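Local structure of aminotransferase class-III (Sphaerobacter thermophilus DSM 20745, 6K8H) at residues 48-53 and 61-66; 135-140 and 301-306; 179-184 and 189-194; 236-241 and 269-274; 355-360 and 439-444. The protein is an omega-transaminase of the class-III aminotransferase family, with the type I fold of pyridoxal-phosphate-dependent enzymes, and is built as a pair of identical subunits. One frame throughout, in Å; residues are numbered along the deposited sequence.

From the N terminus, interaction 1 closes a short loop first, joining strands 48-52 and 63-66 across the strand between them. Interaction 2 then ties helix 127-142 to the turn at 301-306, a span of 160 residues that encloses both interaction 3 and interaction 4. These two follow one another: the first folds a loop back on helix 188-192 beside an edge of the seven-stranded sheet, the second sets helix 235-248 against the end of helix 266-271. Interaction 5 comes last and pairs helices 337-361 and 427-445. No two contacts cross along the chain. Interactions 1, 2 and 3 also touch the second subunit, and interactions 2 and 5 lie farthest apart, about 51 Å between centres.

Interaction 1 of 5, residues 48-53 and 61-66; sequences AARGRG and GEERLD
R52 and E63 join their side chains at about a right angle. NH2 of R52 does most of the work: it gives a hydrogen bond to E63 OE1 at 3.0 Å, bent to 137°, and a weak one to OE2 of the same E63 at 3.4 Å. E63 OE1 is met on its syn side, the donor standing out of the carboxylate plane, while OE2 lies in the guanidinium plane of R52, at its edge. The two flat groups are turned 64° apart. R52 reaches over with its chain extended from CG to NE.

This salt bridge is the close part, although both its residues are exposed at the surface, and beneath it both chains rest on V57. R50 is the loose part: its NH2 stays 4.5 Å from E63 OE2, the oxygen lying well out of the R50 guanidinium plane, so no N-H points at it and charge alone acts. R50 also packs on D93 of the second subunit.

Strands 48-52 and 63-66 are not neighbours in the sheet, since strand 55-58 runs between them. The salt bridge therefore spans the middle strand of the antiparallel meander 48-66 of a four-stranded mixed sheet, whose first strand carries a classic beta bulge at A49 and R50 facing V57.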
# COMPACT_ATOMS: atom_id res chain seq x y z
N ALA B 48 15.33 14.53 7.81
CA ALA B 48 16.25 14.32 6.70
C ALA B 48 16.10 15.45 5.70
O ALA B 48 14.98 15.84 5.34
CB ALA B 48 15.98 12.98 6.02
N ALA B 49 17.23 15.98 5.24
CA ALA B 49 17.22 16.99 4.19
C ALA B 49 17.56 16.40 2.83
O ALA B 49 16.90 16.72 1.84
CB ALA B 49 18.20 18.12 4.54
N ARG B 50 18.60 15.60 2.78
CA ARG B 50 19.00 14.96 1.51
C ARG B 50 19.99 13.84 1.81
O ARG B 50 20.34 13.64 2.98
CB ARG B 50 19.58 16.00 0.54
CG ARG B 50 20.87 16.63 1.04
CD ARG B 50 21.49 17.67 0.13
NE ARG B 50 22.38 18.47 0.94
CZ ARG B 50 23.69 18.27 1.09
NH1 ARG B 50 24.29 17.29 0.43
NH2 ARG B 50 24.39 19.05 1.89
N GLY B 51 20.35 13.11 0.76
CA GLY B 51 21.34 12.06 0.90
C GLY B 51 22.16 11.93 -0.36
O GLY B 51 21.74 12.34 -1.45
N ARG B 52 23.35 11.35 -0.21
CA ARG B 52 24.19 11.04 -1.35
C ARG B 52 25.03 9.82 -1.03
O ARG B 52 25.76 9.81 -0.03
CB ARG B 52 25.09 12.23 -1.72
CG ARG B 52 25.86 12.80 -0.54
CD ARG B 52 26.76 13.95 -0.96
NE ARG B 52 27.79 14.20 0.04
CZ ARG B 52 27.61 14.90 1.15
NH1 ARG B 52 26.42 15.44 1.40
NH2 ARG B 52 28.61 15.07 2.01
N GLY B 53 24.93 8.80 -1.87
CA GLY B 53 25.67 7.57 -1.63
C GLY B 53 25.29 7.02 -0.28
O GLY B 53 24.11 6.84 0.04
N GLY B 61 22.03 20.11 8.90
CA GLY B 61 23.33 20.01 8.27
C GLY B 61 24.24 18.92 8.79
O GLY B 61 25.37 18.80 8.31
N GLU B 62 23.80 18.13 9.77
CA GLU B 62 24.64 17.08 10.35
C GLU B 62 24.62 15.86 9.43
O GLU B 62 23.56 15.38 9.05
CB GLU B 62 24.15 16.73 11.75
CG GLU B 62 25.01 15.72 12.53
CD GLU B 62 24.91 15.92 14.04
OE1 GLU B 62 24.39 16.98 14.45
OE2 GLU B 62 25.36 15.04 14.82
N GLU B 63 25.80 15.37 9.06
CA GLU B 63 25.91 14.25 8.15
C GLU B 63 26.25 12.97 8.90
O GLU B 63 27.09 12.97 9.80
CB GLU B 63 26.97 14.52 7.08
CG GLU B 63 26.93 15.92 6.54
CD GLU B 63 27.72 16.08 5.25
OE1 GLU B 63 28.63 15.26 5.01
OE2 GLU B 63 27.41 17.02 4.49
N ARG B 64 25.61 11.87 8.52
CA ARG B 64 25.89 10.59 9.14
C ARG B 64 25.98 9.52 8.06
O ARG B 64 25.31 9.61 7.03
CB ARG B 64 24.82 10.21 10.18
CG ARG B 64 24.55 11.27 11.26
CD ARG B 64 23.32 10.91 12.12
NE ARG B 64 23.14 11.84 13.24
CZ ARG B 64 22.41 12.96 13.21
NH1 ARG B 64 21.77 13.31 12.09
NH2 ARG B 64 22.31 13.72 14.29
N LEU B 65 26.79 8.50 8.30
CA LEU B 65 26.76 7.32 7.44
C LEU B 65 25.47 6.55 7.71
O LEU B 65 25.14 6.25 8.86
CB LEU B 65 27.97 6.43 7.71
CG LEU B 65 29.31 6.94 7.18
CD1 LEU B 65 30.43 6.03 7.66
CD2 LEU B 65 29.29 7.00 5.65
N ASP B 66 24.73 6.24 6.64
CA ASP B 66 23.38 5.69 6.77
C ASP B 66 23.45 4.16 6.76
O ASP B 66 23.72 3.56 5.72
CB ASP B 66 22.48 6.19 5.63
CG ASP B 66 21.00 5.88 5.87
OD1 ASP B 66 20.69 4.97 6.66
OD2 ASP B 66 20.14 6.56 5.25

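Interaction 2 of 5, residues 135-140 and 301-306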
# COMPACT_ATOMS: atom_id res chain seq x y z
N ILE B 135 -1.89 -13.78 2.15
CA ILE B 135 -2.87 -14.40 3.05
C ILE B 135 -4.19 -14.64 2.33
O ILE B 135 -4.80 -15.71 2.46
CB ILE B 135 -3.06 -13.52 4.30
CG1 ILE B 135 -1.83 -13.67 5.21
CG2 ILE B 135 -4.38 -13.87 5.01
CD1 ILE B 135 -1.65 -12.54 6.20
N LYS B 136 -4.63 -13.64 1.57
CA LYS B 136 -5.91 -13.75 0.82
C LYS B 136 -5.81 -14.85 -0.24
O LYS B 136 -6.77 -15.61 -0.41
CB LYS B 136 -6.29 -12.38 0.27
CG LYS B 136 -6.75 -11.39 1.33
CD LYS B 136 -6.82 -9.96 0.88
CE LYS B 136 -7.59 -9.75 -0.40
NZ LYS B 136 -8.99 -9.34 -0.16
N ALA B 137 -4.67 -14.95 -0.92
CA ALA B 137 -4.51 -16.00 -1.92
C ALA B 137 -4.61 -17.37 -1.27
O ALA B 137 -5.25 -18.28 -1.81
CB ALA B 137 -3.17 -15.86 -2.65
N ALA B 138 -3.98 -17.53 -0.09
CA ALA B 138 -4.02 -18.81 0.60
C ALA B 138 -5.44 -19.16 1.04
O ALA B 138 -5.85 -20.33 0.95
CB ALA B 138 -3.09 -18.79 1.81
N ARG B 139 -6.19 -18.18 1.53
CA ARG B 139 -7.59 -18.44 1.85
C ARG B 139 -8.37 -18.88 0.61
O ARG B 139 -9.17 -19.82 0.68
CB ARG B 139 -8.24 -17.21 2.48
CG ARG B 139 -7.76 -16.86 3.90
CD ARG B 139 -8.86 -16.18 4.71
NE ARG B 139 -8.33 -15.38 5.83
CZ ARG B 139 -8.12 -14.07 5.78
NH1 ARG B 139 -8.36 -13.40 4.66
NH2 ARG B 139 -7.65 -13.43 6.84
N ALA B 140 -8.16 -18.20 -0.52
CA ALA B 140 -8.91 -18.56 -1.73
C ALA B 140 -8.50 -19.92 -2.26
O ALA B 140 -9.32 -20.63 -2.85
CB ALA B 140 -8.70 -17.50 -2.82
N SER B 301 -2.72 -19.13 -9.21
CA SER B 301 -3.85 -19.19 -10.13
C SER B 301 -5.14 -18.62 -9.54
O SER B 301 -6.07 -18.32 -10.30
CB SER B 301 -4.09 -20.62 -10.59
OG SER B 301 -4.49 -21.42 -9.50
N VAL B 302 -5.23 -18.45 -8.21
CA VAL B 302 -6.41 -17.81 -7.63
C VAL B 302 -6.58 -16.39 -8.15
O VAL B 302 -7.68 -15.83 -8.07
CB VAL B 302 -6.35 -17.83 -6.08
CG1 VAL B 302 -6.19 -19.25 -5.58
CG2 VAL B 302 -5.20 -16.94 -5.56
N PHE B 303 -5.51 -15.78 -8.67
CA PHE B 303 -5.55 -14.43 -9.21
C PHE B 303 -5.84 -14.36 -10.71
O PHE B 303 -6.10 -13.27 -11.23
CB PHE B 303 -4.21 -13.74 -8.97
CG PHE B 303 -3.89 -13.51 -7.53
CD1 PHE B 303 -4.67 -12.66 -6.75
CD2 PHE B 303 -2.78 -14.11 -6.96
CE1 PHE B 303 -4.34 -12.43 -5.43
CE2 PHE B 303 -2.45 -13.88 -5.63
CZ PHE B 303 -3.24 -13.04 -4.87
N ASP B 304 -5.77 -15.48 -11.41
CA ASP B 304 -5.85 -15.49 -12.87
C ASP B 304 -7.24 -15.06 -13.33
O ASP B 304 -8.22 -15.73 -13.02
CB ASP B 304 -5.53 -16.92 -13.35
CG ASP B 304 -5.45 -17.05 -14.86
OD1 ASP B 304 -5.92 -16.16 -15.58
OD2 ASP B 304 -4.91 -18.08 -15.33
N PRO B 305 -7.36 -13.96 -14.08
CA PRO B 305 -8.68 -13.52 -14.54
C PRO B 305 -9.09 -14.07 -15.89
O PRO B 305 -10.17 -13.73 -16.38
CB PRO B 305 -8.51 -12.00 -14.61
CG PRO B 305 -7.06 -11.85 -15.12
CD PRO B 305 -6.30 -13.02 -14.50
N THR B 306 -8.24 -14.87 -16.52
CA THR B 306 -8.62 -15.50 -17.77
C THR B 306 -9.43 -16.75 -17.44
O THR B 306 -9.22 -17.37 -16.40
CB THR B 306 -7.38 -15.87 -18.60
OG1 THR B 306 -6.77 -17.03 -18.05
CG2 THR B 306 -6.35 -14.73 -18.58
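With chi1 at -57°, V302 sets CG1 beside its backbone N and wedges CG2 between N and the carbonyl carbon, and both methyls meet the helix at 135-140. F303 has nearly the same first torsion, -66°, which swings its ring over until the far end of it reaches A137. V302 CG2 comes to 3.7 Å from A137 CB, while CG1 lies 4.0 Å from A137 O, against the backbone of the helix turn. One turn along, A140 CB packs on V302 CB at 4.0 Å. The F303 ring meets A137 obliquely: its CZ and CE2 are both 3.6 Å from A137 CB. V302 CG2 also lies over one face of that ring, toward its rim, so valine and phenylalanine close on A137 as one surface.

Small alanine side chains let the 3-10 segment 301-303 come close, the CA atoms of A137 and V302 being 6.3 Å apart. Just beyond, D304 forms an Asx turn: its OD1 accepts T306 N at 2.8 Å and T306 OG1 at 2.8 Å, both from the same face of the carboxylate. Polar groups of the helix turn to the second subunit, K136 NZ to E162 and R139 NH1 to D159 of that chain.

No hydrogen bond spans the two segments. The join between helix 127-142 and the turn thus rests on apolar contact of methyl and ring carbons, most of it buried, whereas K136 and R139 next to it make salt bridges to the second subunit.

Interaction 3 of 5, residues 179-184 and 189-194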
# COMPACT_ATOMS: atom_id res chain seq x y z
N ALA B 179 -2.19 -14.97 21.63
CA ALA B 179 -2.57 -14.09 20.52
C ALA B 179 -2.87 -12.75 21.19
O ALA B 179 -3.90 -12.65 21.87
CB ALA B 179 -3.78 -14.64 19.81
N THR B 180 -2.00 -11.77 20.99
CA THR B 180 -2.12 -10.48 21.71
C THR B 180 -2.36 -9.35 20.71
O THR B 180 -1.76 -9.36 19.63
CB THR B 180 -0.88 -10.20 22.55
OG1 THR B 180 -0.39 -11.43 23.09
CG2 THR B 180 -1.15 -9.25 23.69
N PRO B 181 -3.17 -8.34 21.08
CA PRO B 181 -3.44 -7.23 20.15
C PRO B 181 -2.22 -6.34 19.98
O PRO B 181 -1.53 -6.00 20.94
CB PRO B 181 -4.58 -6.47 20.84
CG PRO B 181 -4.41 -6.77 22.27
CD PRO B 181 -3.86 -8.17 22.37
N TYR B 182 -2.00 -5.93 18.74
CA TYR B 182 -0.98 -4.94 18.44
C TYR B 182 -1.56 -3.55 18.24
O TYR B 182 -0.86 -2.55 18.42
CB TYR B 182 -0.20 -5.36 17.18
CG TYR B 182 0.99 -4.48 16.84
CD1 TYR B 182 2.01 -4.27 17.76
CD2 TYR B 182 1.10 -3.89 15.58
CE1 TYR B 182 3.10 -3.47 17.45
CE2 TYR B 182 2.18 -3.09 15.27
CZ TYR B 182 3.17 -2.88 16.21
OH TYR B 182 4.24 -2.09 15.91
N THR B 183 -2.84 -3.46 17.87
CA THR B 183 -3.52 -2.19 17.68
C THR B 183 -4.73 -2.13 18.61
O THR B 183 -5.27 -3.16 19.02
CB THR B 183 -3.94 -2.01 16.21
OG1 THR B 183 -4.46 -0.69 15.98
CG2 THR B 183 -4.98 -3.04 15.81
N GLY B 184 -5.14 -0.92 18.98
CA GLY B 184 -6.25 -0.77 19.91
C GLY B 184 -7.57 -1.20 19.28
O GLY B 184 -7.81 -1.00 18.09
N ALA B 189 -12.61 -11.65 17.21
CA ALA B 189 -12.65 -12.60 16.09
C ALA B 189 -11.36 -12.56 15.26
O ALA B 189 -10.96 -13.59 14.68
CB ALA B 189 -13.87 -12.33 15.21
N VAL B 190 -10.70 -11.41 15.21
CA VAL B 190 -9.38 -11.35 14.57
C VAL B 190 -8.35 -12.11 15.40
O VAL B 190 -7.56 -12.91 14.86
CB VAL B 190 -8.97 -9.89 14.32
CG1 VAL B 190 -7.51 -9.82 13.89
CG2 VAL B 190 -9.86 -9.29 13.25
N LEU B 191 -8.30 -11.86 16.70
CA LEU B 191 -7.39 -12.60 17.58
C LEU B 191 -7.63 -14.11 17.49
O LEU B 191 -6.67 -14.90 17.41
CB LEU B 191 -7.56 -12.12 19.02
CG LEU B 191 -7.12 -10.70 19.39
CD1 LEU B 191 -7.38 -10.46 20.86
CD2 LEU B 191 -5.65 -10.47 19.04
N ASP B 192 -8.89 -14.52 17.54
CA ASP B 192 -9.26 -15.93 17.47
C ASP B 192 -8.91 -16.56 16.14
O ASP B 192 -8.76 -17.79 16.08
CB ASP B 192 -10.76 -16.12 17.73
CG ASP B 192 -11.17 -15.79 19.16
OD1 ASP B 192 -10.28 -15.57 20.01
OD2 ASP B 192 -12.39 -15.74 19.42
N SER B 193 -8.81 -15.78 15.06
CA SER B 193 -8.47 -16.37 13.76
C SER B 193 -6.97 -16.57 13.54
O SER B 193 -6.60 -17.08 12.47
CB SER B 193 -9.03 -15.52 12.62
OG SER B 193 -8.26 -14.34 12.49
N VAL B 194 -6.09 -16.17 14.46
CA VAL B 194 -4.65 -16.24 14.23
C VAL B 194 -4.05 -17.22 15.24
O VAL B 194 -4.25 -17.08 16.45
CB VAL B 194 -3.97 -14.86 14.33
CG1 VAL B 194 -2.46 -15.00 14.08
CG2 VAL B 194 -4.58 -13.92 13.32
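L191 lies against the A179-P181 loop, where helix 188-192 leads into 194-197, an edge strand of the seven-stranded mixed sheet of the type I fold. Its CB points toward the loop without touching it, and the contact of the side chain begins nearer its end. CG follows beside the backbone N (chi1 -68°), which directs the fork over the loop backbone. Of the leucine's side-chain atoms CD2 comes closest: it sits 3.9 Å from T180 C and 3.9 Å from P181 N, on the peptide joining those two residues, with the proline ring a little farther at 4.4 Å from P181 CD to L191 CD2. The other methyl, CD1, comes to 4.2 Å from A179 O. The tip of the leucine therefore spreads over the backbone of the loop and meets few side-chain atoms there, with T186 touching it from the chain that links the two segments.

A179 contributes its methyl: its CB is 3.8 Å from L191 O and a little more from V194 O, where the chain enters the strand. That same L191 O takes the backbone bond of V194 N, so the methyl packs on a carbonyl already in use. No hydrogen bond spans the contact. T180 turns its own CB away and is tied to S164 through its backbone. V190 faces F160, both of its own chain and of the second subunit. At the turn into the strand, S193 OG donates to V190 O at 2.9 Å, with a C=O...donor angle of 122°.

Interaction 4 of 5, residues 236-241 and 269-274; sequences AFLQRL and SVLGVT
A backbone bond of 2.9 Å from L241 N to F237 O holds the helix turn from which L238 reaches out to L271 and V273. The contact itself is apolar. L238 has chi1 at -160°, which carries CG away from its own backbone N and beside the carbonyl carbon; with chi2 at 66° for CD1, the other branch, CD2, extends to the two partners. CD2 of L238 lies 3.7 Å from L271 CD1 and 3.7 Å from V273 CG2. L271 also offers its CB to the same methyl, at 3.8 Å, and the two leucine chains run roughly perpendicular. V273 comes in at a slant, its CG2 resting along L238 from CD2 back to CG. On the outer rim Q239 adds only its CG, 4.3 Å from V273 CG2.

Helix 235-248 is the connection between parallel strands 216-221 and 251-255, a beta-alpha-beta crossover in the large sheet; L238 touches I221 of the first and F254 of the second. V273 packs on F254 as well, so both sides of the contact lie on one strand residue.

The bend that brings L271 and V273 to one leucine is made at G272, the first residue past helix 266-271, where phi turns positive (70°). Beyond it T274 O accepts a hydrogen bond from R242 NH1. R240 NH2 forms a salt bridge with E206 OE1 of helix 202-211.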
# COMPACT_ATOMS: atom_id res chain seq x y z
N ALA B 236 16.71 -27.58 10.43
CA ALA B 236 15.81 -28.68 10.78
C ALA B 236 14.39 -28.18 11.05
O ALA B 236 13.41 -28.80 10.61
CB ALA B 236 16.34 -29.43 12.00
N PHE B 237 14.27 -27.06 11.77
CA PHE B 237 12.97 -26.45 12.05
C PHE B 237 12.23 -26.11 10.76
O PHE B 237 11.06 -26.44 10.60
CB PHE B 237 13.19 -25.20 12.92
CG PHE B 237 12.01 -24.26 12.96
CD1 PHE B 237 10.97 -24.47 13.85
CD2 PHE B 237 11.96 -23.15 12.14
CE1 PHE B 237 9.90 -23.60 13.90
CE2 PHE B 237 10.88 -22.27 12.19
CZ PHE B 237 9.85 -22.50 13.07
N LEU B 238 12.92 -25.45 9.83
CA LEU B 238 12.26 -24.99 8.61
C LEU B 238 11.92 -26.16 7.69
O LEU B 238 10.88 -26.14 7.01
CB LEU B 238 13.16 -23.96 7.91
CG LEU B 238 12.54 -22.99 6.89
CD1 LEU B 238 11.56 -22.02 7.55
CD2 LEU B 238 13.65 -22.22 6.14
N GLN B 239 12.76 -27.19 7.67
CA GLN B 239 12.46 -28.37 6.86
C GLN B 239 11.25 -29.11 7.40
O GLN B 239 10.37 -29.54 6.63
CB GLN B 239 13.68 -29.30 6.81
CG GLN B 239 14.88 -28.74 6.02
CD GLN B 239 16.21 -29.41 6.41
OE1 GLN B 239 16.23 -30.54 6.90
NE2 GLN B 239 17.32 -28.69 6.18
N ARG B 240 11.16 -29.26 8.72
CA ARG B 240 9.99 -29.92 9.29
C ARG B 240 8.72 -29.09 9.12
O ARG B 240 7.63 -29.64 8.93
CB ARG B 240 10.25 -30.26 10.75
CG ARG B 240 11.25 -31.40 10.90
CD ARG B 240 11.68 -31.60 12.34
NE ARG B 240 10.54 -31.79 13.23
CZ ARG B 240 10.64 -32.24 14.48
NH1 ARG B 240 11.84 -32.56 14.97
NH2 ARG B 240 9.56 -32.37 15.23
N LEU B 241 8.85 -27.76 9.20
CA LEU B 241 7.71 -26.89 8.91
C LEU B 241 7.23 -27.09 7.47
O LEU B 241 6.02 -27.17 7.22
CB LEU B 241 8.08 -25.42 9.16
CG LEU B 241 6.98 -24.38 8.87
CD1 LEU B 241 5.76 -24.62 9.74
CD2 LEU B 241 7.50 -22.94 9.05
N SER B 269 16.62 -19.43 -0.63
CA SER B 269 17.68 -20.18 -1.32
C SER B 269 18.83 -20.47 -0.38
O SER B 269 19.44 -21.55 -0.45
CB SER B 269 18.16 -19.41 -2.55
OG SER B 269 17.20 -19.54 -3.60
N VAL B 270 19.15 -19.52 0.51
CA VAL B 270 20.20 -19.81 1.49
C VAL B 270 19.82 -21.01 2.36
O VAL B 270 20.64 -21.90 2.61
CB VAL B 270 20.50 -18.56 2.35
CG1 VAL B 270 21.42 -18.94 3.49
CG2 VAL B 270 21.14 -17.50 1.51
N LEU B 271 18.59 -21.04 2.85
CA LEU B 271 18.15 -22.06 3.80
C LEU B 271 17.62 -23.32 3.14
O LEU B 271 17.33 -24.29 3.84
CB LEU B 271 17.08 -21.49 4.75
CG LEU B 271 17.50 -20.27 5.57
CD1 LEU B 271 16.32 -19.71 6.36
CD2 LEU B 271 18.66 -20.59 6.51
N GLY B 272 17.49 -23.32 1.81
CA GLY B 272 17.15 -24.53 1.09
C GLY B 272 15.73 -25.03 1.28
O GLY B 272 15.51 -26.24 1.34
N VAL B 273 14.75 -24.13 1.38
CA VAL B 273 13.36 -24.51 1.56
C VAL B 273 12.50 -23.73 0.57
O VAL B 273 12.68 -22.52 0.41
CB VAL B 273 12.89 -24.27 3.01
CG1 VAL B 273 11.40 -24.51 3.14
CG2 VAL B 273 13.66 -25.18 3.97
N THR B 274 11.56 -24.43 -0.09
CA THR B 274 10.74 -23.85 -1.15
C THR B 274 9.37 -23.52 -0.59
O THR B 274 8.55 -24.43 -0.41
CB THR B 274 10.61 -24.83 -2.32
OG1 THR B 274 11.91 -25.30 -2.72
CG2 THR B 274 9.91 -24.17 -3.50

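Interaction 5 of 5, residues 355-360 and 439-444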
# COMPACT_ATOMS: atom_id res chain seq x y z
N GLU B 355 32.64 -7.53 17.06
CA GLU B 355 32.92 -8.55 18.07
C GLU B 355 34.26 -8.28 18.74
O GLU B 355 34.40 -8.44 19.96
CB GLU B 355 32.89 -9.95 17.46
CG GLU B 355 31.50 -10.46 17.12
CD GLU B 355 31.55 -11.71 16.24
OE1 GLU B 355 32.65 -12.06 15.76
OE2 GLU B 355 30.48 -12.32 16.01
N GLU B 356 35.25 -7.86 17.96
CA GLU B 356 36.55 -7.54 18.55
C GLU B 356 36.47 -6.33 19.47
O GLU B 356 37.12 -6.31 20.52
CB GLU B 356 37.60 -7.33 17.46
CG GLU B 356 38.94 -6.78 17.96
CD GLU B 356 39.68 -7.73 18.91
OE1 GLU B 356 39.24 -8.88 19.09
OE2 GLU B 356 40.73 -7.31 19.47
N VAL B 357 35.67 -5.31 19.11
CA VAL B 357 35.50 -4.14 19.98
C VAL B 357 34.87 -4.55 21.30
O VAL B 357 35.31 -4.12 22.38
CB VAL B 357 34.64 -3.06 19.28
CG1 VAL B 357 34.15 -2.02 20.29
CG2 VAL B 357 35.42 -2.37 18.18
N LEU B 358 33.84 -5.40 21.24
CA LEU B 358 33.22 -5.89 22.46
C LEU B 358 34.21 -6.70 23.30
O LEU B 358 34.26 -6.56 24.53
CB LEU B 358 32.00 -6.75 22.10
CG LEU B 358 30.82 -6.03 21.44
CD1 LEU B 358 29.84 -7.06 20.86
CD2 LEU B 358 30.12 -5.13 22.45
N ARG B 359 34.99 -7.54 22.64
CA ARG B 359 35.95 -8.38 23.39
C ARG B 359 36.99 -7.49 24.08
O ARG B 359 37.19 -7.65 25.24
CB ARG B 359 36.66 -9.34 22.45
CG ARG B 359 37.60 -10.29 23.16
CD ARG B 359 38.69 -10.85 22.26
NE ARG B 359 39.64 -9.84 21.85
CZ ARG B 359 40.59 -9.34 22.62
NH1 ARG B 359 40.76 -9.77 23.86
NH2 ARG B 359 41.40 -8.41 22.16
N GLU B 360 37.55 -6.54 23.36
CA GLU B 360 38.59 -5.65 23.92
C GLU B 360 38.03 -4.80 25.07
O GLU B 360 38.78 -4.53 25.99
CB GLU B 360 39.27 -4.76 22.89
CG GLU B 360 40.63 -4.27 23.37
CD GLU B 360 41.03 -2.86 22.97
OE1 GLU B 360 42.08 -2.37 23.43
OE2 GLU B 360 40.28 -2.25 22.21
N ALA B 439 33.97 4.03 20.21
CA ALA B 439 33.82 5.28 20.95
C ALA B 439 32.46 5.36 21.65
O ALA B 439 32.37 5.85 22.78
CB ALA B 439 34.02 6.47 20.01
N ALA B 440 31.40 4.88 20.99
CA ALA B 440 30.06 4.95 21.57
C ALA B 440 29.94 4.04 22.79
O ALA B 440 29.25 4.37 23.76
CB ALA B 440 29.01 4.55 20.53
N LEU B 441 30.56 2.87 22.74
CA LEU B 441 30.59 1.99 23.90
C LEU B 441 31.29 2.67 25.08
O LEU B 441 30.78 2.65 26.22
CB LEU B 441 31.27 0.67 23.51
CG LEU B 441 31.05 -0.63 24.27
CD1 LEU B 441 29.57 -0.91 24.45
CD2 LEU B 441 31.75 -1.77 23.51
N GLN B 442 32.41 3.33 24.81
CA GLN B 442 33.13 4.03 25.90
C GLN B 442 32.19 5.10 26.48
O GLN B 442 32.03 5.13 27.70
CB GLN B 442 34.44 4.61 25.37
CG GLN B 442 35.46 3.54 25.02
CD GLN B 442 36.61 4.06 24.20
OE1 GLN B 442 36.77 5.26 24.02
NE2 GLN B 442 37.41 3.14 23.68
N ASP B 443 31.54 5.88 25.61
CA ASP B 443 30.58 6.88 26.07
C ASP B 443 29.50 6.27 26.95
O ASP B 443 29.19 6.80 28.03
CB ASP B 443 29.92 7.55 24.88
CG ASP B 443 30.85 8.43 24.11
OD1 ASP B 443 32.02 8.63 24.51
OD2 ASP B 443 30.38 8.95 23.09
N ALA B 444 28.90 5.17 26.50
CA ALA B 444 27.79 4.58 27.23
C ALA B 444 28.23 4.10 28.60
O ALA B 444 27.42 4.09 29.54
CB ALA B 444 27.19 3.42 26.43
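Two helical turns lie side by side, closest at L358 and L441, whose CA atoms are 8.4 Å apart. L441 carries the contact: its CG stands beside its own carbonyl carbon (chi1 -158°), and the CD2 methyl is pushed between V357 and L358 of the facing helix. L441 CD2 is 4.0 Å from V357 CG1 and 3.9 Å from L358 CD2. The approaches differ. V357 and L441 slide past each other in opposite directions, whereas L358 meets L441 at about a right angle and brings only the end of its chain. One methyl of L441 thus serves both neighbours, and no polar atom takes part across the contact.

V363 lies against both leucines, and F437 of helix 427-445 touches V357 and L358, which widens the apolar seam. Away from it, E356 and R359 bind each other on the outer flank of the first helix: R359 NE gives to E356 OE1 at 2.9 Å and R359 NH2 to E356 OE2 at 3.0 Å, a side-on grip with both oxygens close to the guanidinium plane. On the second helix D443 OD2 forms a salt bridge with R409.

The pair joins the long helix 337-361 to the last helix, 427-445, by plain helix-against-helix packing of aliphatic side chains, probably part of the C-terminal small domain of the type I fold.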